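Putidaredoxin reductase (Pseudomonas putida, PDB 1Q1R) probably passes electrons from NADH through its bound FAD to the iron-sulfur protein putidaredoxin, which supplies the cytochrome P450cam monooxygenase. Local coordinates at residues 79-84 with 93-98; 176-181 with 207-212. All coordinates share one frame; numbering follows the deposited sequence.

Contact 1: 79-84 with 93-98; sequences GGTQVT and VILSDG. With FAD (flavin-adenine dinucleotide), chain C.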
ATOM      1  N   GLY A  79      -0.723   3.266 -22.794  1.00 31.71           N
ATOM      2  CA  GLY A  79       0.152   3.917 -21.834  1.00 30.64           C
ATOM      3  C   GLY A  79       0.555   5.330 -22.206  1.00 30.62           C
ATOM      4  O   GLY A  79       0.216   5.818 -23.282  1.00 30.55           O
ATOM      5  N   GLY A  80       1.281   5.985 -21.303  1.00 31.13           N
ATOM      6  CA  GLY A  80       1.732   7.347 -21.534  1.00 31.74           C
ATOM      7  C   GLY A  80       0.596   8.291 -21.875  1.00 32.79           C
ATOM      8  O   GLY A  80       0.803   9.312 -22.526  1.00 32.20           O
ATOM      9  N   THR A  81      -0.606   7.959 -21.420  1.00 33.60           N
ATOM     10  CA  THR A  81      -1.775   8.775 -21.712  1.00 35.27           C
ATOM     11  C   THR A  81      -2.534   9.173 -20.458  1.00 35.84           C
ATOM     12  O   THR A  81      -2.983   8.321 -19.692  1.00 35.45           O
ATOM     13  CB  THR A  81      -2.727   8.030 -22.650  1.00 35.38           C
ATOM     14  OG1 THR A  81      -2.000   7.604 -23.804  1.00 37.05           O
ATOM     15  CG2 THR A  81      -3.868   8.935 -23.089  1.00 36.52           C
ATOM     16  N   GLN A  82      -2.674  10.478 -20.261  1.00 36.45           N
ATOM     17  CA  GLN A  82      -3.372  11.006 -19.103  1.00 38.13           C
ATOM     18  C   GLN A  82      -4.834  11.322 -19.402  1.00 37.67           C
ATOM     19  O   GLN A  82      -5.144  11.983 -20.390  1.00 36.51           O
ATOM     20  CB  GLN A  82      -2.682  12.279 -18.615  1.00 40.52           C
ATOM     21  CG  GLN A  82      -3.398  12.953 -17.457  1.00 44.95           C
ATOM     22  CD  GLN A  82      -2.941  14.383 -17.235  1.00 47.62           C
ATOM     23  OE1 GLN A  82      -3.433  15.072 -16.339  1.00 49.86           O
ATOM     24  NE2 GLN A  82      -1.998  14.841 -18.056  1.00 49.08           N
ATOM     25  N   VAL A  83      -5.727  10.833 -18.547  1.00 37.50           N
ATOM     26  CA  VAL A  83      -7.151  11.107 -18.693  1.00 37.53           C
ATOM     27  C   VAL A  83      -7.356  12.399 -17.906  1.00 38.25           C
ATOM     28  O   VAL A  83      -7.082  12.449 -16.703  1.00 38.28           O
ATOM     29  CB  VAL A  83      -8.014   9.977 -18.086  1.00 37.09           C
ATOM     30  CG1 VAL A  83      -9.485  10.364 -18.134  1.00 36.70           C
ATOM     31  CG2 VAL A  83      -7.790   8.680 -18.854  1.00 35.18           C
ATOM     32  N   THR A  84      -7.819  13.446 -18.586  1.00 38.35           N
ATOM     33  CA  THR A  84      -8.010  14.742 -17.943  1.00 38.73           C
ATOM     34  C   THR A  84      -9.423  15.036 -17.452  1.00 39.30           C
ATOM     35  O   THR A  84      -9.614  15.907 -16.608  1.00 39.69           O
ATOM     36  CB  THR A  84      -7.579  15.887 -18.882  1.00 38.57           C
ATOM     37  OG1 THR A  84      -8.249  15.749 -20.142  1.00 38.22           O
ATOM     38  CG2 THR A  84      -6.074  15.855 -19.109  1.00 37.66           C
ATOM     39  N   VAL A  93     -14.377   9.570 -21.673  1.00 41.94           N
ATOM     40  CA  VAL A  93     -13.264  10.034 -20.863  1.00 41.06           C
ATOM     41  C   VAL A  93     -12.423  10.854 -21.835  1.00 40.20           C
ATOM     42  O   VAL A  93     -12.201  10.436 -22.972  1.00 38.58           O
ATOM     43  CB  VAL A  93     -12.425   8.861 -20.291  1.00 41.56           C
ATOM     44  CG1 VAL A  93     -13.208   8.150 -19.193  1.00 41.39           C
ATOM     45  CG2 VAL A  93     -12.061   7.885 -21.397  1.00 41.31           C
ATOM     46  N   ILE A  94     -11.979  12.026 -21.397  1.00 39.73           N
ATOM     47  CA  ILE A  94     -11.182  12.892 -22.253  1.00 40.11           C
ATOM     48  C   ILE A  94      -9.696  12.758 -21.965  1.00 40.09           C
ATOM     49  O   ILE A  94      -9.263  12.871 -20.818  1.00 39.83           O
ATOM     50  CB  ILE A  94     -11.580  14.373 -22.078  1.00 39.59           C
ATOM     51  CG1 ILE A  94     -13.096  14.531 -22.250  1.00 39.65           C
ATOM     52  CG2 ILE A  94     -10.825  15.233 -23.085  1.00 39.40           C
ATOM     53  CD1 ILE A  94     -13.636  14.002 -23.560  1.00 38.88           C
ATOM     54  N   LEU A  95      -8.920  12.523 -23.019  1.00 40.64           N
ATOM     55  CA  LEU A  95      -7.476  12.376 -22.897  1.00 40.89           C
ATOM     56  C   LEU A  95      -6.816  13.740 -23.039  1.00 41.55           C
ATOM     57  O   LEU A  95      -7.412  14.668 -23.586  1.00 40.93           O
ATOM     58  CB  LEU A  95      -6.958  11.415 -23.969  1.00 40.77           C
ATOM     59  CG  LEU A  95      -7.612  10.028 -23.946  1.00 40.61           C
ATOM     60  CD1 LEU A  95      -6.953   9.124 -24.972  1.00 39.95           C
ATOM     61  CD2 LEU A  95      -7.487   9.429 -22.553  1.00 40.82           C
ATOM     62  N   SER A  96      -5.590  13.864 -22.543  1.00 42.07           N
ATOM     63  CA  SER A  96      -4.868  15.129 -22.612  1.00 43.53           C
ATOM     64  C   SER A  96      -4.679  15.638 -24.040  1.00 44.96           C
ATOM     65  O   SER A  96      -4.525  16.840 -24.255  1.00 45.20           O
ATOM     66  CB  SER A  96      -3.505  14.998 -21.930  1.00 42.91           C
ATOM     67  OG  SER A  96      -2.749  13.949 -22.503  1.00 42.54           O
ATOM     68  N   ASP A  97      -4.696  14.727 -25.010  1.00 46.62           N
ATOM     69  CA  ASP A  97      -4.522  15.096 -26.414  1.00 48.40           C
ATOM     70  C   ASP A  97      -5.838  15.561 -27.035  1.00 49.04           C
ATOM     71  O   ASP A  97      -5.898  15.865 -28.225  1.00 49.27           O
ATOM     72  CB  ASP A  97      -3.977  13.907 -27.210  1.00 49.26           C
ATOM     73  CG  ASP A  97      -5.032  12.847 -27.472  1.00 50.60           C
ATOM     74  OD1 ASP A  97      -5.812  12.546 -26.545  1.00 51.88           O
ATOM     75  OD2 ASP A  97      -5.080  12.307 -28.600  1.00 51.47           O
ATOM     76  N   GLY A  98      -6.892  15.612 -26.226  1.00 49.24           N
ATOM     77  CA  GLY A  98      -8.185  16.040 -26.728  1.00 49.28           C
ATOM     78  C   GLY A  98      -9.061  14.881 -27.166  1.00 49.59           C
ATOM     79  O   GLY A  98     -10.267  15.044 -27.355  1.00 49.35           O
TER
HETATM   80  PA  FAD C 749      -1.279   2.677  -8.349  1.00 22.85           P
HETATM   81  O1A FAD C 749      -0.898   4.041  -7.910  1.00 21.51           O
HETATM   82  O2A FAD C 749      -0.265   1.600  -8.270  1.00 23.56           O
HETATM   83  O5B FAD C 749      -1.821   2.734  -9.855  1.00 22.88           O
HETATM   84  C5B FAD C 749      -2.610   3.829 -10.334  1.00 24.60           C
HETATM   85  C4B FAD C 749      -2.104   4.231 -11.731  1.00 25.32           C
HETATM   86  O4B FAD C 749      -3.111   5.066 -12.406  1.00 24.74           O
HETATM   87  C3B FAD C 749      -0.839   5.096 -11.630  1.00 25.39           C
HETATM   88  O3B FAD C 749       0.045   4.765 -12.709  1.00 25.67           O
HETATM   89  C2B FAD C 749      -1.365   6.496 -11.827  1.00 25.76           C
HETATM   90  O2B FAD C 749      -0.346   7.340 -12.371  1.00 26.90           O
HETATM   91  C1B FAD C 749      -2.448   6.266 -12.862  1.00 25.83           C
HETATM   92  N9A FAD C 749      -3.385   7.410 -13.030  1.00 27.11           N
HETATM   93  C8A FAD C 749      -3.929   8.160 -12.055  1.00 27.77           C
HETATM   94  N7A FAD C 749      -4.699   9.105 -12.611  1.00 28.81           N
HETATM   95  C5A FAD C 749      -4.644   8.951 -13.931  1.00 28.55           C
HETATM   96  C6A FAD C 749      -5.222   9.628 -15.007  1.00 29.91           C
HETATM   97  N6A FAD C 749      -6.013  10.677 -14.795  1.00 29.37           N
HETATM   98  N1A FAD C 749      -4.961   9.210 -16.271  1.00 29.68           N
HETATM   99  C2A FAD C 749      -4.158   8.162 -16.500  1.00 29.78           C
HETATM  100  N3A FAD C 749      -3.591   7.502 -15.480  1.00 27.80           N
HETATM  101  C4A FAD C 749      -3.818   7.876 -14.197  1.00 27.75           C
HETATM  102  N1  FAD C 749       1.323  -3.467  -0.522  1.00 21.11           N
HETATM  103  C2  FAD C 749       1.328  -4.685   0.169  1.00 21.86           C
HETATM  104  O2  FAD C 749       0.268  -5.265   0.398  1.00 25.16           O
HETATM  105  N3  FAD C 749       2.552  -5.240   0.582  1.00 19.74           N
HETATM  106  C4  FAD C 749       3.767  -4.574   0.296  1.00 20.01           C
HETATM  107  O4  FAD C 749       4.831  -5.094   0.625  1.00 19.62           O
HETATM  108  C4X FAD C 749       3.758  -3.351  -0.394  1.00 19.58           C
HETATM  109  N5  FAD C 749       4.926  -2.726  -0.722  1.00 18.41           N
HETATM  110  C5X FAD C 749       4.957  -1.574  -1.454  1.00 18.89           C
HETATM  111  C6  FAD C 749       6.189  -0.978  -1.795  1.00 17.76           C
HETATM  112  C7  FAD C 749       6.221   0.201  -2.575  1.00 17.37           C
HETATM  113  C7M FAD C 749       7.578   0.851  -2.902  1.00 17.13           C
HETATM  114  C8  FAD C 749       5.008   0.782  -3.024  1.00 16.67           C
HETATM  115  C8M FAD C 749       5.003   2.047  -3.896  1.00 16.73           C
HETATM  116  C9  FAD C 749       3.781   0.186  -2.684  1.00 17.47           C
HETATM  117  C9A FAD C 749       3.749  -0.988  -1.899  1.00 17.80           C
HETATM  118  N10 FAD C 749       2.518  -1.612  -1.558  1.00 20.28           N
HETATM  119  C10 FAD C 749       2.530  -2.804  -0.805  1.00 19.12           C
HETATM  120  C1' FAD C 749       1.218  -1.007  -1.981  1.00 20.18           C
HETATM  121  C2' FAD C 749       0.643  -1.752  -3.188  1.00 20.72           C
HETATM  122  O2' FAD C 749       1.665  -1.897  -4.179  1.00 21.17           O
HETATM  123  C3' FAD C 749      -0.562  -0.998  -3.779  1.00 20.70           C
HETATM  124  O3' FAD C 749      -1.527  -0.773  -2.744  1.00 21.65           O
HETATM  125  C4' FAD C 749      -1.203  -1.804  -4.916  1.00 21.09           C
HETATM  126  O4' FAD C 749      -0.236  -2.033  -5.944  1.00 21.15           O
HETATM  127  C5' FAD C 749      -2.415  -1.082  -5.531  1.00 21.79           C
HETATM  128  O5' FAD C 749      -2.032   0.073  -6.297  1.00 20.68           O
HETATM  129  P   FAD C 749      -3.133   0.767  -7.256  1.00 20.36           P
HETATM  130  O1P FAD C 749      -3.148   0.039  -8.542  1.00 18.93           O
HETATM  131  O2P FAD C 749      -4.399   0.859  -6.496  1.00 20.08           O
HETATM  132  O3P FAD C 749      -2.578   2.278  -7.462  1.00 22.24           O
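Val83 and Leu95 are matched across an antiparallel beta hairpin, strands 83-87 and 92-95, as a non-hydrogen-bonded pair; their side chains diverge from the bridge, although Val83 CG2 still meets Leu95 CD2 at 3.8 Å. The first strand also reads the adenine of FAD. The backbone of Val83 does the reading: its N donates a hydrogen bond to FAD N1A at 2.9 Å, almost straight at 175°, while FAD N6A donates one to Val83 O at 2.8 Å, a pairing that holds the adenine through the main-chain N and O of Val83. The side chain of Val83 divides its work. Its CG2 also lies near the adenine, whereas CG1, anti to the backbone N (chi1 174°), reaches Val93 CB. Beside it, Thr81 CG2 rests against both methyls of Leu95, and Val35 of strand 31-35, in the neighbouring parallel sheet, touches Thr81, Val83 and Leu95 alike. Farther out the hairpin ladder fixes these residues: Ser96 N binds Gln82 O, and Leu95 to Gly98 then form a type I turn. Ile94 O takes two donors from one residue, Thr84 N at 2.7 Å nearly in line with the carbonyl, and Thr84 OG1 at 3.1 Å, well above the carbonyl plane.

Contact 2: 176-181 with 207-212; sequences TLLDTA and DIRTGT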
ATOM      1  N   THR A 176      20.199   7.090   8.270  1.00 23.16           N
ATOM      2  CA  THR A 176      19.516   7.846   9.315  1.00 23.93           C
ATOM      3  C   THR A 176      18.049   7.967   8.891  1.00 24.27           C
ATOM      4  O   THR A 176      17.753   8.333   7.751  1.00 24.61           O
ATOM      5  CB  THR A 176      20.092   9.286   9.472  1.00 24.36           C
ATOM      6  OG1 THR A 176      21.485   9.223   9.798  1.00 23.00           O
ATOM      7  CG2 THR A 176      19.357  10.031  10.583  1.00 25.39           C
ATOM      8  N   LEU A 177      17.126   7.649   9.793  1.00 24.47           N
ATOM      9  CA  LEU A 177      15.709   7.754   9.460  1.00 24.76           C
ATOM     10  C   LEU A 177      15.038   8.738  10.399  1.00 25.79           C
ATOM     11  O   LEU A 177      15.220   8.680  11.614  1.00 26.44           O
ATOM     12  CB  LEU A 177      15.029   6.385   9.542  1.00 25.62           C
ATOM     13  CG  LEU A 177      13.567   6.349   9.086  1.00 25.36           C
ATOM     14  CD1 LEU A 177      13.216   4.966   8.554  1.00 25.87           C
ATOM     15  CD2 LEU A 177      12.663   6.732  10.246  1.00 27.95           C
ATOM     16  N   LEU A 178      14.250   9.638   9.826  1.00 26.28           N
ATOM     17  CA  LEU A 178      13.579  10.666  10.604  1.00 27.76           C
ATOM     18  C   LEU A 178      12.065  10.560  10.565  1.00 28.44           C
ATOM     19  O   LEU A 178      11.469  10.335   9.507  1.00 27.93           O
ATOM     20  CB  LEU A 178      13.979  12.047  10.080  1.00 27.24           C
ATOM     21  CG  LEU A 178      15.464  12.270   9.792  1.00 26.32           C
ATOM     22  CD1 LEU A 178      15.648  13.636   9.146  1.00 28.42           C
ATOM     23  CD2 LEU A 178      16.260  12.164  11.080  1.00 26.67           C
ATOM     24  N   ASP A 179      11.446  10.733  11.727  1.00 29.33           N
ATOM     25  CA  ASP A 179       9.994  10.706  11.816  1.00 30.96           C
ATOM     26  C   ASP A 179       9.552  11.768  12.812  1.00 30.67           C
ATOM     27  O   ASP A 179      10.160  11.935  13.869  1.00 29.84           O
ATOM     28  CB  ASP A 179       9.486   9.336  12.263  1.00 32.07           C
ATOM     29  CG  ASP A 179       7.998   9.157  12.003  1.00 34.36           C
ATOM     30  OD1 ASP A 179       7.190   9.961  12.515  1.00 35.38           O
ATOM     31  OD2 ASP A 179       7.629   8.214  11.274  1.00 37.30           O
ATOM     32  N   THR A 180       8.495  12.486  12.460  1.00 31.89           N
ATOM     33  CA  THR A 180       7.963  13.538  13.311  1.00 34.11           C
ATOM     34  C   THR A 180       7.244  12.955  14.523  1.00 34.77           C
ATOM     35  O   THR A 180       7.220  13.566  15.590  1.00 35.14           O
ATOM     36  CB  THR A 180       6.989  14.422  12.521  1.00 34.84           C
ATOM     37  OG1 THR A 180       6.018  13.593  11.867  1.00 36.45           O
ATOM     38  CG2 THR A 180       7.740  15.232  11.469  1.00 36.24           C
ATOM     39  N   ALA A 181       6.665  11.770  14.357  1.00 35.24           N
ATOM     40  CA  ALA A 181       5.946  11.105  15.440  1.00 34.69           C
ATOM     41  C   ALA A 181       6.897  10.670  16.549  1.00 34.47           C
ATOM     42  O   ALA A 181       8.100  10.521  16.327  1.00 33.84           O
ATOM     43  CB  ALA A 181       5.192   9.899  14.898  1.00 35.67           C
ATOM     44  N   ASP A 207      20.208   4.811  12.335  1.00 30.75           N
ATOM     45  CA  ASP A 207      20.075   5.811  13.385  1.00 31.43           C
ATOM     46  C   ASP A 207      18.693   6.426  13.220  1.00 30.82           C
ATOM     47  O   ASP A 207      18.487   7.301  12.380  1.00 30.47           O
ATOM     48  CB  ASP A 207      21.151   6.891  13.261  1.00 32.77           C
ATOM     49  CG  ASP A 207      20.912   8.059  14.202  1.00 34.18           C
ATOM     50  OD1 ASP A 207      20.242   7.872  15.241  1.00 34.83           O
ATOM     51  OD2 ASP A 207      21.402   9.165  13.912  1.00 35.89           O
ATOM     52  N   ILE A 208      17.744   5.944  14.017  1.00 30.82           N
ATOM     53  CA  ILE A 208      16.366   6.422  13.968  1.00 30.56           C
ATOM     54  C   ILE A 208      16.156   7.611  14.899  1.00 31.20           C
ATOM     55  O   ILE A 208      16.451   7.536  16.093  1.00 30.99           O
ATOM     56  CB  ILE A 208      15.382   5.299  14.368  1.00 30.92           C
ATOM     57  CG1 ILE A 208      15.435   4.179  13.326  1.00 31.60           C
ATOM     58  CG2 ILE A 208      13.968   5.854  14.501  1.00 29.74           C
ATOM     59  CD1 ILE A 208      14.569   2.989  13.651  1.00 33.34           C
ATOM     60  N   ARG A 209      15.645   8.704  14.344  1.00 31.32           N
ATOM     61  CA  ARG A 209      15.386   9.907  15.126  1.00 32.12           C
ATOM     62  C   ARG A 209      13.909  10.256  15.082  1.00 31.68           C
ATOM     63  O   ARG A 209      13.408  10.789  14.093  1.00 30.88           O
ATOM     64  CB  ARG A 209      16.221  11.076  14.593  1.00 32.88           C
ATOM     65  CG  ARG A 209      17.694  10.729  14.498  1.00 34.80           C
ATOM     66  CD  ARG A 209      18.591  11.947  14.485  1.00 37.16           C
ATOM     67  NE  ARG A 209      19.990  11.536  14.573  1.00 40.14           N
ATOM     68  CZ  ARG A 209      20.986  12.332  14.951  1.00 41.23           C
ATOM     69  NH1 ARG A 209      20.741  13.594  15.282  1.00 41.88           N
ATOM     70  NH2 ARG A 209      22.226  11.862  15.001  1.00 40.74           N
ATOM     71  N   THR A 210      13.211   9.939  16.166  1.00 32.22           N
ATOM     72  CA  THR A 210      11.787  10.215  16.263  1.00 32.90           C
ATOM     73  C   THR A 210      11.566  11.617  16.817  1.00 33.43           C
ATOM     74  O   THR A 210      12.486  12.231  17.348  1.00 32.99           O
ATOM     75  CB  THR A 210      11.092   9.190  17.173  1.00 33.19           C
ATOM     76  OG1 THR A 210      11.776   9.129  18.429  1.00 33.27           O
ATOM     77  CG2 THR A 210      11.106   7.811  16.526  1.00 33.73           C
ATOM     78  N   GLY A 211      10.344  12.121  16.690  1.00 33.87           N
ATOM     79  CA  GLY A 211      10.059  13.455  17.178  1.00 35.66           C
ATOM     80  C   GLY A 211      10.985  14.462  16.521  1.00 36.48           C
ATOM     81  O   GLY A 211      11.341  15.483  17.117  1.00 36.47           O
ATOM     82  N   THR A 212      11.383  14.169  15.287  1.00 36.39           N
ATOM     83  CA  THR A 212      12.279  15.049  14.545  1.00 36.46           C
ATOM     84  C   THR A 212      11.565  15.649  13.345  1.00 36.26           C
ATOM     85  O   THR A 212      10.860  14.952  12.617  1.00 36.32           O
ATOM     86  CB  THR A 212      13.527  14.293  14.051  1.00 36.63           C
ATOM     87  OG1 THR A 212      14.269  13.805  15.177  1.00 37.18           O
ATOM     88  CG2 THR A 212      14.411  15.215  13.229  1.00 36.35           C
TER
HETATM   89  O   HOH W   1      22.901  10.056  11.911  1.00 35.55           O
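Thr212 and Leu178 meet where two neighbouring parallel strands of a Rossmann-type beta-alpha-beta unit run out into loops; strand 174-178 leads through helix 191-204 to the edge strand 207-209. Thr212 is held by its backbone and touched through its side chain. Its N bonds to Asp179 O at 2.9 Å, its O lies against CA and CG2 of Thr180, and its CG2, anti to the backbone N, comes within 4.2 Å of Leu178 CD2. That same Leu178 methyl lies alongside the aliphatic part of Arg209, 3.7 Å from Arg209 CB, the two side chains pointing the same way on the face they share with Thr176 and Asp207. Leu237 of strand 236-238 touches Leu178 and Thr176 on this face.

Leu177 points to the other face with Ile208, its CB only loosely against Ile208 CG1 at 4.4 Å. Its larger role is in the ladder: Leu177 N donates to Asp207 O, and Arg209 N to Leu177 O at 2.8 Å and 175°. Asp179 N to Arg209 O continues the series. Beyond it Asp179 makes an Asx turn, OD1 accepting from Ala181 N through its anti lone pair, and Ala181 O in turn receives Gly211 N, which joins the loops that follow the two strands.

At the opposite end Thr176 and Asp207 lie side by side, with a water bridging Thr176 OG1 and Asp207 OD2. The extended Arg209 returns to this carboxylate side-on in a salt bridge, and both of its donors converge on one oxygen, Arg209 NE at 2.8 Å and Arg209 NH2 at 3.0 Å from Asp207 OD2.

The two contacts illustrate how a glutathione reductase fold builds on paired dinucleotide-binding modules. Contact 1 closes before contact 2 opens along the chain, and both fall within the part of the chain related to the pyridine nucleotide-disulphide oxidoreductases, yet their centres are 40 Å apart and their nearest atoms about 30 Å. They share no sheet. Contact 1 belongs to the three-stranded antiparallel sheet beside the FAD-binding parallel sheet; contact 2 lies at the edge of a second five-stranded parallel sheet, probably that of the NADH-binding domain. One touches the adenine directly, whereas in the other the Leu177 side chain is about 13 Å from FAD.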